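Local structure of fimbrial subunit type 1 (Actinomyces oris, 3UXF) at residues T133-Y138 / T158-N163; E224-L229 / H268-I273; N373-Q378 / F412-Q417; L425-Y430 / V467-A472. The protein forms the shaft of type 1 fimbriae as their major pilin subunit, displayed on the bacterial surface and anchored to the cell wall. One frame throughout, in Å; residues are numbered along the deposited sequence.

Contact 1: residues T133-Y138 / T158-N163; sequences TEVGAY and TLPMTN. With CA (calcium ion), chain D.
One methyl of L159, CD2, drops between the side chains of T133 and Y138 and carries most of the apolar contact. It lies 3.6 Å from T133 CB and 3.7 Å from Y138 CE2, and the leucine crosses both side chains at about a right angle, meeting the tyrosine ring obliquely. Beside this plug the backbones pair through G136 and L159, an antiparallel hydrogen-bonded pair: G136 N reaches L159 O at 2.9 Å, within the carbonyl plane, and L159 N returns an almost straight bond to G136 O. V135 CA makes a CA-H...O contact with the same carbonyl, 3.3 Å from L159 O, while V135 CG1 touches the ring of P160, which follows a cis peptide bond. On the face of the sheet occupied by A137 and T158, the small side chains make a light methyl contact, and T158 OG1 donates a 2.9 Å hydrogen bond to P160 O, tilted from the carbonyl plane.

What positions this first shell lies partly in the 133-138 segment. Y138 CG is anti to its carbonyl carbon (chi1 -70°), and the ring runs back along the segment until OH accepts a 2.9 Å bond from E134 N, bracing the bend that leads into the strand. T133 OG1 is held by T43 and by T129 O. T133 O binds calcium at 2.4 Å, along with four waters and D130 O. The contact thus closes the open end of the antiparallel hairpin 136-144/155-159 in the N-terminal pilin domain, with a largely hydrated calcium site at the turn entering its first strand.

Contact 2: residues E224-L229 / H268-I273; sequences EVVDRL and HNWATI
R228, at the more solvent-accessible end of an antiparallel strand pair, packs against H268 with CD and its guanidinium and against W270 with CG. The guanidinium lies flat on H268, planes 2° apart and centres 4.2 Å, and CD sits over the imidazole centre. CG, anti to the backbone N (chi1 -175°), rests on a face of W270, 4.0 Å from the centroid of the six-membered ring. A bend at chi3 then carries the planar group across H268. Both R228 and H268 are partly exposed.

The rest is buried. Three hydrogen-bonded pairs, V225 with I273, D227 with A271 and L229 with N269, supply six backbone bonds; the shortest joins D227 N to A271 O at 2.7 Å. Beside R228, V226 CG1 meets the edge of W270 at CE3, 3.8 Å away, and T272 CG2 packs on E224 CB. L229 CD1 reaches A271 CB on the other face, which looks toward strands 201-208 and 295-302.

Buried polar ends have partners: K187 for D227, W330 for T272 OG1, R222 for E224. T339 O bonds R228 NH1 and helps to fix the guanidinium, whose positive charge would probably disfavour protonation of the stacked H268.

Contact 3: residues N373-Q378 / F412-Q417; sequences NGAQFQ and FTTAGQ
The backbones of 373-378 and 412-417 run antiparallel, F377 and F412 forming a hydrogen-bonded pair and Q376 and T413 a non-hydrogen-bonded one; beyond these, on the side of N373-A375 and T414-Q417, neither segment is regular strand. Here the short strand 412-413 lines the start of strand 376-385 in the prealbumin-like domain. F377 N and F412 O, and F412 N and F377 O, are each 2.9 Å apart, and T414 N continues the ladder to A375 O.

F377 and F412 stand on one face of the sheet, but their rings do not stack. Each instead lies beside the partner strand, with F412 O at the edge of the F377 ring and F377 O at the edge of the F412 ring. Beyond them F377 leans on L358 and K360, and F412 on V420 and I422. On the opposite face Q376 and T413 lie side by side, pointing the same way, and Q376 NE2 donates to T413 OG1 at 2.9 Å, with the hydroxyl somewhat out of the amide plane.

Past the strands, polar side chains take over the pairing. T414 OG1, placed between its backbone N and carbonyl carbon (chi1 54°), accepts from A375 N at 3.0 Å and also bonds to Y372 O. G374 N reaches T414 O; the positive phi of G374 would press a CB against the preceding carbonyl O. At the exposed end N373 reaches its amide to A415 and G416, OD1 lying 3.0 Å from A415 C. N373 ND2 bonds to G416 O at 2.8 Å, that oxygen almost exactly in the asparagine amide plane but the nitrogen well above the plane of the glycine carbonyl.

Contact 4: residues L425-Y430 / V467-A472; sequences LRANDY and VLAEKA
Hydrogen bonds join N428 and V467 in a closed pair: N428 N donates to V467 O at 2.8 Å, and V467 N donates to N428 OD1 at 2.7 Å. N428 thus grips V467 at both its N-H and its carbonyl, OD1 taking the first and the backbone N the second. A third bond comes from D429, whose OD1 uses the syn lone pair to accept from A469 N at 2.8 Å. CG of D429 sits between its backbone N and carbonyl carbon (chi1 64°), which brings the carboxylate to the first turn of helix 469-472, just beyond the N-cap residue L468. Water 5 extends this grip, donating to D429 OD2 and E470 OE1 and accepting from E470 N. Two N-H groups at the helix start thus face the carboxylate, directly or through water, and would probably stabilise its negative charge, although the nearby E470 carboxylate on the same water would work against this. R426 NE donates forward to Y430 O, across the type I turn from A427 to Y430.

Apolar contacts fill in around these bonds. V467 CG2 touches L425 CB, and A469 CB lies 3.9 Å from Y430 CB and 4.2 Å from A427 CB. The L468 side chain crosses that of D429 at about a right angle, its CD2 3.6 Å from D429 OD2.

The contact lies where strand 419-426 ends in the turn and the chain after strand 463-465 enters the short helix. Strand 344-362 runs alongside both: V356 meets L425 and V467, K352 touches A469 and makes a cation-pi contact with Y430, and Y445 covers L425 and N428.

The four contacts follow one another along an elongated chain without touching; contacts 1 and 3 lie furthest apart, their centres about 79 Å from each other. Contacts 1, 2 and 4 are largely buried, whereas contact 3 runs out to an exposed end. Contact 2 is the longest regular strand pairing; contacts 1 and 3 keep only short ladders that give way to loops, one beside a metal and the other with side-chain amides and hydroxyls. Contact 4 joins a turn to a helix start through one backbone bond and two side-chain bonds. Contacts 3 and 4 share the prealbumin-like domain, while contacts 2 and 4 reach the same mixed sheet through strands 224-229, 269-275 and 419-426.

Contact 1: residues T133-Y138 / T158-N163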
loop_
_atom_site.group_PDB
_atom_site.type_symbol
_atom_site.label_atom_id
_atom_site.label_comp_id
_atom_site.label_asym_id
_atom_site.label_seq_id
_atom_site.Cartn_x
_atom_site.Cartn_y
_atom_site.Cartn_z
ATOM N N THR A 133 32.315 -3.724 -22.256
ATOM C CA THR A 133 31.751 -2.623 -23.021
ATOM C C THR A 133 32.795 -2.040 -23.949
ATOM O O THR A 133 34.002 -2.104 -23.671
ATOM C CB THR A 133 31.241 -1.462 -22.117
ATOM O OG1 THR A 133 32.300 -0.944 -21.291
ATOM C CG2 THR A 133 30.089 -1.910 -21.242
ATOM N N GLU A 134 32.327 -1.473 -25.049
ATOM C CA GLU A 134 33.220 -0.751 -25.943
ATOM C C GLU A 134 32.500 0.517 -26.385
ATOM O O GLU A 134 31.323 0.710 -26.061
ATOM C CB GLU A 134 33.602 -1.620 -27.146
ATOM C CG GLU A 134 32.436 -2.057 -27.978
ATOM C CD GLU A 134 32.817 -3.093 -29.039
ATOM O OE1 GLU A 134 33.351 -2.692 -30.094
ATOM O OE2 GLU A 134 32.559 -4.297 -28.817
ATOM N N VAL A 135 33.225 1.399 -27.068
ATOM C CA VAL A 135 32.593 2.586 -27.649
ATOM C C VAL A 135 31.440 2.169 -28.537
ATOM O O VAL A 135 31.585 1.360 -29.484
ATOM C CB VAL A 135 33.619 3.426 -28.439
ATOM C CG1 VAL A 135 32.939 4.495 -29.261
ATOM C CG2 VAL A 135 34.590 4.078 -27.444
ATOM N N GLY A 136 30.266 2.715 -28.249
ATOM C CA GLY A 136 29.085 2.397 -29.023
ATOM C C GLY A 136 27.800 2.634 -28.258
ATOM O O GLY A 136 27.817 3.139 -27.142
ATOM N N ALA A 137 26.681 2.267 -28.871
ATOM C CA ALA A 137 25.378 2.436 -28.248
ATOM C C ALA A 137 24.845 1.096 -27.762
ATOM O O ALA A 137 25.049 0.068 -28.398
ATOM C CB ALA A 137 24.407 3.081 -29.216
ATOM N N TYR A 138 24.162 1.115 -26.624
ATOM C CA TYR A 138 23.630 -0.106 -26.040
ATOM C C TYR A 138 22.174 0.023 -25.639
ATOM O O TYR A 138 21.744 1.056 -25.132
ATOM C CB TYR A 138 24.431 -0.492 -24.796
ATOM C CG TYR A 138 25.829 -0.972 -25.085
ATOM C CD1 TYR A 138 26.117 -2.323 -25.146
ATOM C CD2 TYR A 138 26.861 -0.071 -25.293
ATOM C CE1 TYR A 138 27.392 -2.767 -25.411
ATOM C CE2 TYR A 138 28.137 -0.506 -25.559
ATOM C CZ TYR A 138 28.398 -1.853 -25.617
ATOM O OH TYR A 138 29.671 -2.290 -25.880
ATOM N N THR A 158 24.703 5.734 -24.729
ATOM C CA THR A 158 25.901 5.748 -25.547
ATOM C C THR A 158 27.137 5.784 -24.641
ATOM O O THR A 158 27.124 6.453 -23.603
ATOM C CB THR A 158 25.945 6.959 -26.519
ATOM O OG1 THR A 158 25.942 8.219 -25.828
ATOM C CG2 THR A 158 24.733 6.946 -27.428
ATOM N N LEU A 159 28.181 5.077 -25.052
ATOM C CA LEU A 159 29.503 5.195 -24.437
ATOM C C LEU A 159 30.413 5.677 -25.539
ATOM O O LEU A 159 30.644 4.947 -26.503
ATOM C CB LEU A 159 29.996 3.816 -24.042
ATOM C CG LEU A 159 29.544 3.151 -22.734
ATOM C CD1 LEU A 159 28.443 3.847 -21.862
ATOM C CD2 LEU A 159 29.466 1.608 -22.801
ATOM N N PRO A 160 30.958 6.902 -25.429
ATOM C CA PRO A 160 30.761 7.888 -24.361
ATOM C C PRO A 160 29.489 8.701 -24.555
ATOM O O PRO A 160 28.766 8.543 -25.557
ATOM C CB PRO A 160 31.975 8.810 -24.527
ATOM C CG PRO A 160 32.192 8.810 -26.056
ATOM C CD PRO A 160 31.831 7.410 -26.505
ATOM N N MET A 161 29.218 9.573 -23.581
ATOM C CA MET A 161 28.205 10.608 -23.649
ATOM C C MET A 161 28.948 11.906 -23.588
ATOM O O MET A 161 30.018 11.963 -22.985
ATOM C CB MET A 161 27.322 10.570 -22.382
ATOM C CG MET A 161 26.246 9.529 -22.429
ATOM S SD MET A 161 25.279 9.699 -20.921
ATOM C CE MET A 161 24.543 11.295 -21.217
ATOM N N THR A 162 28.361 12.958 -24.140
ATOM C CA THR A 162 28.905 14.289 -23.975
ATOM C C THR A 162 28.441 14.754 -22.599
ATOM O O THR A 162 27.251 14.736 -22.310
ATOM C CB THR A 162 28.387 15.252 -25.052
ATOM O OG1 THR A 162 28.932 14.885 -26.323
ATOM C CG2 THR A 162 28.789 16.684 -24.735
ATOM N N ASN A 163 29.385 15.145 -21.750
ATOM C CA ASN A 163 29.072 15.589 -20.394
ATOM C C ASN A 163 28.331 16.922 -20.381
ATOM O O ASN A 163 28.901 17.953 -20.713
ATOM C CB ASN A 163 30.359 15.695 -19.573
ATOM C CG ASN A 163 30.097 15.902 -18.094
ATOM O OD1 ASN A 163 29.009 16.301 -17.698
ATOM N ND2 ASN A 163 31.101 15.632 -17.274
HETATM CA CA CA D . 36.365 -2.158 -23.670
HETATM O O HOH W 1 37.322 -1.443 -25.798
HETATM O O HOH W 2 35.849 0.221 -24.092
HETATM O O HOH W 3 38.453 -3.345 -23.417
HETATM O O HOH W 4 35.870 -4.015 -25.053
#

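Contact 2: residues E224-L229 / H268-I273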
loop_
_atom_site.group_PDB
_atom_site.type_symbol
_atom_site.label_atom_id
_atom_site.label_comp_id
_atom_site.label_asym_id
_atom_site.label_seq_id
_atom_site.Cartn_x
_atom_site.Cartn_y
_atom_site.Cartn_z
ATOM N N GLU A 224 -3.515 -9.150 -12.182
ATOM C CA GLU A 224 -4.224 -9.584 -10.993
ATOM C C GLU A 224 -3.806 -8.771 -9.778
ATOM O O GLU A 224 -2.626 -8.502 -9.571
ATOM C CB GLU A 224 -3.988 -11.078 -10.744
ATOM C CG GLU A 224 -4.574 -11.972 -11.827
ATOM C CD GLU A 224 -4.142 -13.421 -11.713
ATOM O OE1 GLU A 224 -3.561 -13.795 -10.677
ATOM O OE2 GLU A 224 -4.388 -14.184 -12.667
ATOM N N VAL A 225 -4.797 -8.378 -8.986
ATOM C CA VAL A 225 -4.567 -7.679 -7.735
ATOM C C VAL A 225 -4.955 -8.663 -6.643
ATOM O O VAL A 225 -6.098 -9.111 -6.584
ATOM C CB VAL A 225 -5.416 -6.406 -7.631
ATOM C CG1 VAL A 225 -5.227 -5.750 -6.276
ATOM C CG2 VAL A 225 -5.057 -5.445 -8.750
ATOM N N VAL A 226 -3.993 -9.016 -5.800
ATOM C CA VAL A 226 -4.212 -10.055 -4.790
ATOM C C VAL A 226 -4.242 -9.425 -3.434
ATOM O O VAL A 226 -3.380 -8.612 -3.097
ATOM C CB VAL A 226 -3.088 -11.115 -4.845
ATOM C CG1 VAL A 226 -3.350 -12.219 -3.784
ATOM C CG2 VAL A 226 -3.039 -11.735 -6.265
ATOM N N ASP A 227 -5.246 -9.787 -2.626
ATOM C CA ASP A 227 -5.295 -9.275 -1.291
ATOM C C ASP A 227 -5.136 -10.441 -0.308
ATOM O O ASP A 227 -5.861 -11.452 -0.372
ATOM C CB ASP A 227 -6.615 -8.558 -1.033
ATOM C CG ASP A 227 -6.588 -7.820 0.246
ATOM O OD1 ASP A 227 -6.480 -8.444 1.323
ATOM O OD2 ASP A 227 -6.656 -6.592 0.172
ATOM N N ARG A 228 -4.176 -10.295 0.594
ATOM C CA ARG A 228 -4.004 -11.253 1.681
ATOM C C ARG A 228 -4.913 -10.841 2.828
ATOM O O ARG A 228 -4.664 -9.843 3.502
ATOM C CB ARG A 228 -2.553 -11.337 2.133
ATOM C CG ARG A 228 -2.367 -12.432 3.194
ATOM C CD ARG A 228 -0.905 -12.525 3.626
ATOM N NE ARG A 228 -0.569 -11.399 4.487
ATOM C CZ ARG A 228 0.629 -11.224 5.021
ATOM N NH1 ARG A 228 1.602 -12.098 4.750
ATOM N NH2 ARG A 228 0.868 -10.185 5.807
ATOM N N LEU A 229 -5.959 -11.631 3.051
ATOM C CA LEU A 229 -7.022 -11.258 3.991
ATOM C C LEU A 229 -6.838 -11.934 5.331
ATOM O O LEU A 229 -6.667 -13.143 5.421
ATOM C CB LEU A 229 -8.374 -11.748 3.478
ATOM C CG LEU A 229 -8.918 -11.091 2.206
ATOM C CD1 LEU A 229 -10.068 -11.869 1.614
ATOM C CD2 LEU A 229 -9.352 -9.663 2.572
ATOM N N HIS A 268 -4.032 -17.138 6.411
ATOM C CA HIS A 268 -4.829 -16.023 5.889
ATOM C C HIS A 268 -5.770 -16.616 4.877
ATOM O O HIS A 268 -5.614 -17.772 4.469
ATOM C CB HIS A 268 -3.919 -15.071 5.115
ATOM C CG HIS A 268 -2.768 -14.577 5.921
ATOM N ND1 HIS A 268 -1.550 -15.219 5.955
ATOM C CD2 HIS A 268 -2.645 -13.479 6.702
ATOM C CE1 HIS A 268 -0.724 -14.536 6.729
ATOM N NE2 HIS A 268 -1.364 -13.481 7.192
ATOM N N ASN A 269 -6.727 -15.819 4.426
ATOM C CA ASN A 269 -7.432 -16.150 3.201
ATOM C C ASN A 269 -7.012 -15.188 2.116
ATOM O O ASN A 269 -6.111 -14.365 2.329
ATOM C CB ASN A 269 -8.939 -16.098 3.401
ATOM C CG ASN A 269 -9.390 -17.086 4.444
ATOM O OD1 ASN A 269 -8.894 -18.204 4.480
ATOM N ND2 ASN A 269 -10.314 -16.672 5.316
ATOM N N TRP A 270 -7.593 -15.378 0.934
ATOM C CA TRP A 270 -7.041 -14.737 -0.257
ATOM C C TRP A 270 -8.144 -14.280 -1.195
ATOM O O TRP A 270 -9.162 -14.955 -1.369
ATOM C CB TRP A 270 -6.129 -15.712 -1.011
ATOM C CG TRP A 270 -4.983 -16.138 -0.218
ATOM C CD1 TRP A 270 -4.888 -17.283 0.553
ATOM C CD2 TRP A 270 -3.733 -15.461 -0.087
ATOM N NE1 TRP A 270 -3.659 -17.337 1.140
ATOM C CE2 TRP A 270 -2.922 -16.240 0.772
ATOM C CE3 TRP A 270 -3.204 -14.273 -0.614
ATOM C CZ2 TRP A 270 -1.618 -15.877 1.121
ATOM C CZ3 TRP A 270 -1.887 -13.925 -0.265
ATOM C CH2 TRP A 270 -1.119 -14.723 0.598
ATOM N N ALA A 271 -7.974 -13.079 -1.780
ATOM C CA ALA A 271 -8.935 -12.574 -2.751
ATOM C C ALA A 271 -8.134 -12.026 -3.911
ATOM O O ALA A 271 -7.246 -11.205 -3.708
ATOM C CB ALA A 271 -9.753 -11.450 -2.147
ATOM N N THR A 272 -8.444 -12.468 -5.123
ATOM C CA THR A 272 -7.766 -11.960 -6.310
ATOM C C THR A 272 -8.799 -11.301 -7.213
ATOM O O THR A 272 -9.853 -11.895 -7.522
ATOM C CB THR A 272 -7.138 -13.113 -7.106
ATOM O OG1 THR A 272 -6.162 -13.764 -6.283
ATOM C CG2 THR A 272 -6.426 -12.579 -8.356
ATOM N N ILE A 273 -8.508 -10.074 -7.645
ATOM C CA ILE A 273 -9.261 -9.465 -8.732
ATOM C C ILE A 273 -8.443 -9.714 -9.986
ATOM O O ILE A 273 -7.303 -9.265 -10.092
ATOM C CB ILE A 273 -9.489 -7.946 -8.504
ATOM C CG1 ILE A 273 -10.414 -7.692 -7.317
ATOM C CG2 ILE A 273 -10.007 -7.262 -9.788
ATOM C CD1 ILE A 273 -11.832 -8.107 -7.509
#

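Contact 3: residues N373-Q378 / F412-Q417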
loop_
_atom_site.group_PDB
_atom_site.type_symbol
_atom_site.label_atom_id
_atom_site.label_comp_id
_atom_site.label_asym_id
_atom_site.label_seq_id
_atom_site.Cartn_x
_atom_site.Cartn_y
_atom_site.Cartn_z
ATOM N N ASN A 373 -22.073 -3.351 41.157
ATOM C CA ASN A 373 -22.669 -4.056 40.020
ATOM C C ASN A 373 -24.011 -3.477 39.609
ATOM O O ASN A 373 -24.696 -2.822 40.403
ATOM C CB ASN A 373 -22.843 -5.543 40.372
ATOM C CG ASN A 373 -21.528 -6.267 40.481
ATOM O OD1 ASN A 373 -20.510 -5.844 39.898
ATOM N ND2 ASN A 373 -21.525 -7.384 41.234
ATOM N N GLY A 374 -24.392 -3.710 38.354
ATOM C CA GLY A 374 -25.649 -3.244 37.827
ATOM C C GLY A 374 -25.647 -1.820 37.303
ATOM O O GLY A 374 -26.682 -1.304 36.919
ATOM N N ALA A 375 -24.486 -1.181 37.311
ATOM C CA ALA A 375 -24.354 0.105 36.664
ATOM C C ALA A 375 -24.306 -0.150 35.161
ATOM O O ALA A 375 -23.657 -1.094 34.709
ATOM C CB ALA A 375 -23.048 0.802 37.113
ATOM N N GLN A 376 -25.013 0.665 34.395
ATOM C CA GLN A 376 -25.021 0.505 32.927
ATOM C C GLN A 376 -24.435 1.723 32.238
ATOM O O GLN A 376 -24.597 2.869 32.698
ATOM C CB GLN A 376 -26.444 0.247 32.425
ATOM C CG GLN A 376 -27.035 -1.008 33.066
ATOM C CD GLN A 376 -28.260 -1.461 32.331
ATOM O OE1 GLN A 376 -29.131 -0.672 31.988
ATOM N NE2 GLN A 376 -28.298 -2.748 32.018
ATOM N N PHE A 377 -23.761 1.467 31.133
ATOM C CA PHE A 377 -23.130 2.507 30.355
ATOM C C PHE A 377 -23.351 2.322 28.879
ATOM O O PHE A 377 -23.478 1.194 28.399
ATOM C CB PHE A 377 -21.634 2.478 30.605
ATOM C CG PHE A 377 -21.263 2.804 32.009
ATOM C CD1 PHE A 377 -20.911 4.106 32.352
ATOM C CD2 PHE A 377 -21.227 1.809 32.982
ATOM C CE1 PHE A 377 -20.553 4.439 33.699
ATOM C CE2 PHE A 377 -20.872 2.126 34.313
ATOM C CZ PHE A 377 -20.523 3.445 34.662
ATOM N N GLN A 378 -23.340 3.432 28.163
ATOM C CA GLN A 378 -23.261 3.395 26.708
ATOM C C GLN A 378 -22.073 4.271 26.331
ATOM O O GLN A 378 -21.543 4.997 27.184
ATOM C CB GLN A 378 -24.528 3.936 26.063
ATOM C CG GLN A 378 -25.703 3.081 26.490
ATOM C CD GLN A 378 -26.929 3.303 25.643
ATOM O OE1 GLN A 378 -27.374 4.444 25.436
ATOM N NE2 GLN A 378 -27.498 2.201 25.139
ATOM N N PHE A 412 -23.498 -1.658 28.390
ATOM C CA PHE A 412 -22.485 -2.440 29.071
ATOM C C PHE A 412 -22.784 -2.376 30.561
ATOM O O PHE A 412 -22.914 -1.276 31.105
ATOM C CB PHE A 412 -21.080 -1.908 28.722
ATOM C CG PHE A 412 -20.818 -1.974 27.281
ATOM C CD1 PHE A 412 -21.225 -0.937 26.453
ATOM C CD2 PHE A 412 -20.319 -3.135 26.704
ATOM C CE1 PHE A 412 -21.089 -1.029 25.054
ATOM C CE2 PHE A 412 -20.168 -3.239 25.325
ATOM C CZ PHE A 412 -20.552 -2.190 24.502
ATOM N N THR A 413 -22.939 -3.541 31.201
ATOM C CA THR A 413 -23.394 -3.587 32.589
ATOM C C THR A 413 -22.322 -4.167 33.523
ATOM O O THR A 413 -21.780 -5.261 33.241
ATOM C CB THR A 413 -24.668 -4.464 32.710
ATOM O OG1 THR A 413 -25.682 -3.913 31.865
ATOM C CG2 THR A 413 -25.179 -4.474 34.164
ATOM N N THR A 414 -22.019 -3.455 34.628
ATOM C CA THR A 414 -21.020 -3.957 35.568
ATOM C C THR A 414 -21.538 -5.205 36.304
ATOM O O THR A 414 -22.731 -5.295 36.653
ATOM C CB THR A 414 -20.570 -2.918 36.604
ATOM O OG1 THR A 414 -21.691 -2.363 37.291
ATOM C CG2 THR A 414 -19.755 -1.790 35.899
ATOM N N ALA A 415 -20.619 -6.136 36.514
ATOM C CA ALA A 415 -20.930 -7.406 37.183
ATOM C C ALA A 415 -19.674 -7.919 37.872
ATOM O O ALA A 415 -18.580 -7.364 37.735
ATOM C CB ALA A 415 -21.385 -8.401 36.146
ATOM N N GLY A 416 -19.800 -9.018 38.616
ATOM C CA GLY A 416 -18.634 -9.532 39.296
ATOM C C GLY A 416 -18.204 -8.622 40.426
ATOM O O GLY A 416 -18.938 -8.439 41.396
ATOM N N GLN A 417 -17.011 -8.054 40.288
ATOM C CA GLN A 417 -16.480 -7.128 41.264
ATOM C C GLN A 417 -16.610 -5.684 40.773
ATOM O O GLN A 417 -15.654 -4.906 40.847
ATOM C CB GLN A 417 -15.016 -7.454 41.538
ATOM C CG GLN A 417 -14.840 -8.842 42.159
ATOM C CD GLN A 417 -15.530 -8.926 43.500
ATOM O OE1 GLN A 417 -15.200 -8.182 44.421
ATOM N NE2 GLN A 417 -16.501 -9.824 43.615
#

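Contact 4: residues L425-Y430 / V467-A472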
loop_
_atom_site.group_PDB
_atom_site.type_symbol
_atom_site.label_atom_id
_atom_site.label_comp_id
_atom_site.label_asym_id
_atom_site.label_seq_id
_atom_site.Cartn_x
_atom_site.Cartn_y
_atom_site.Cartn_z
ATOM N N LEU A 425 -12.759 -0.982 21.015
ATOM C CA LEU A 425 -12.840 0.336 20.398
ATOM C C LEU A 425 -11.577 0.687 19.618
ATOM O O LEU A 425 -10.470 0.443 20.082
ATOM C CB LEU A 425 -13.095 1.405 21.461
ATOM C CG LEU A 425 -14.531 1.532 21.969
ATOM C CD1 LEU A 425 -14.558 2.186 23.338
ATOM C CD2 LEU A 425 -15.375 2.311 20.982
ATOM N N ARG A 426 -11.758 1.264 18.437
ATOM C CA ARG A 426 -10.632 1.676 17.609
ATOM C C ARG A 426 -9.885 2.812 18.294
ATOM O O ARG A 426 -10.498 3.693 18.881
ATOM C CB ARG A 426 -11.114 2.130 16.230
ATOM C CG ARG A 426 -10.151 1.815 15.088
ATOM C CD ARG A 426 -10.196 2.893 14.013
ATOM N NE ARG A 426 -9.970 4.205 14.604
ATOM C CZ ARG A 426 -10.887 5.158 14.687
ATOM N NH1 ARG A 426 -12.100 4.965 14.187
ATOM N NH2 ARG A 426 -10.589 6.309 15.270
ATOM N N ALA A 427 -8.559 2.786 18.215
ATOM C CA ALA A 427 -7.745 3.815 18.844
ATOM C C ALA A 427 -8.138 5.200 18.350
ATOM O O ALA A 427 -8.369 5.395 17.164
ATOM C CB ALA A 427 -6.274 3.558 18.572
ATOM N N ASN A 428 -8.211 6.160 19.266
ATOM C CA ASN A 428 -8.532 7.532 18.899
ATOM C C ASN A 428 -7.394 8.171 18.120
ATOM O O ASN A 428 -7.605 9.087 17.332
ATOM C CB ASN A 428 -8.814 8.382 20.140
ATOM C CG ASN A 428 -10.015 7.896 20.924
ATOM O OD1 ASN A 428 -9.873 7.177 21.906
ATOM N ND2 ASN A 428 -11.203 8.297 20.493
ATOM N N ASP A 429 -6.183 7.684 18.357
ATOM C CA ASP A 429 -4.997 8.269 17.741
ATOM C C ASP A 429 -4.413 7.459 16.586
ATOM O O ASP A 429 -3.280 7.681 16.186
ATOM C CB ASP A 429 -3.920 8.532 18.795
ATOM C CG ASP A 429 -3.404 7.260 19.435
ATOM O OD1 ASP A 429 -4.008 6.192 19.217
ATOM O OD2 ASP A 429 -2.393 7.332 20.157
ATOM N N TYR A 430 -5.190 6.526 16.054
ATOM C CA TYR A 430 -4.761 5.746 14.905
ATOM C C TYR A 430 -6.007 5.427 14.105
ATOM O O TYR A 430 -6.855 4.660 14.539
ATOM C CB TYR A 430 -4.036 4.469 15.329
ATOM C CG TYR A 430 -3.080 3.924 14.287
ATOM C CD1 TYR A 430 -1.710 4.068 14.432
ATOM C CD2 TYR A 430 -3.550 3.260 13.163
ATOM C CE1 TYR A 430 -0.835 3.569 13.490
ATOM C CE2 TYR A 430 -2.682 2.755 12.215
ATOM C CZ TYR A 430 -1.324 2.914 12.383
ATOM O OH TYR A 430 -0.454 2.416 11.443
ATOM N N VAL A 467 -8.753 5.589 23.846
ATOM C CA VAL A 467 -8.051 4.336 23.636
ATOM C C VAL A 467 -6.886 4.699 22.755
ATOM O O VAL A 467 -7.062 5.213 21.662
ATOM C CB VAL A 467 -8.986 3.279 22.959
ATOM C CG1 VAL A 467 -8.184 2.041 22.544
ATOM C CG2 VAL A 467 -10.105 2.877 23.927
ATOM N N LEU A 468 -5.672 4.496 23.276
ATOM C CA LEU A 468 -4.471 4.822 22.525
ATOM C C LEU A 468 -3.852 3.628 21.835
ATOM O O LEU A 468 -3.846 2.521 22.368
ATOM C CB LEU A 468 -3.450 5.447 23.471
ATOM C CG LEU A 468 -3.946 6.738 24.147
ATOM C CD1 LEU A 468 -2.830 7.238 25.048
ATOM C CD2 LEU A 468 -4.372 7.806 23.125
ATOM N N ALA A 469 -3.342 3.854 20.636
ATOM C CA ALA A 469 -2.704 2.811 19.844
ATOM C C ALA A 469 -1.630 2.089 20.636
ATOM O O ALA A 469 -1.459 0.874 20.487
ATOM C CB ALA A 469 -2.080 3.423 18.592
ATOM N N GLU A 470 -0.886 2.831 21.455
ATOM C CA GLU A 470 0.202 2.195 22.207
ATOM C C GLU A 470 -0.282 1.076 23.094
ATOM O O GLU A 470 0.476 0.123 23.333
ATOM C CB GLU A 470 0.987 3.235 23.017
ATOM C CG GLU A 470 0.157 4.005 24.016
ATOM C CD GLU A 470 0.752 5.404 24.364
ATOM O OE1 GLU A 470 0.723 6.356 23.519
ATOM O OE2 GLU A 470 1.234 5.550 25.512
ATOM N N LYS A 471 -1.521 1.176 23.588
ATOM C CA LYS A 471 -2.099 0.096 24.377
ATOM C C LYS A 471 -2.766 -0.903 23.447
ATOM O O LYS A 471 -2.534 -2.109 23.569
ATOM C CB LYS A 471 -3.066 0.620 25.448
ATOM C CG LYS A 471 -2.326 1.346 26.580
ATOM C CD LYS A 471 -3.175 1.427 27.829
ATOM C CE LYS A 471 -2.426 2.104 28.978
ATOM N NZ LYS A 471 -1.159 1.403 29.309
ATOM N N ALA A 472 -3.589 -0.423 22.518
ATOM C CA ALA A 472 -4.365 -1.348 21.690
ATOM C C ALA A 472 -3.482 -2.309 20.912
ATOM O O ALA A 472 -3.771 -3.501 20.838
ATOM C CB ALA A 472 -5.287 -0.575 20.730
HETATM O O HOH W 5 -0.498 5.680 21.109
#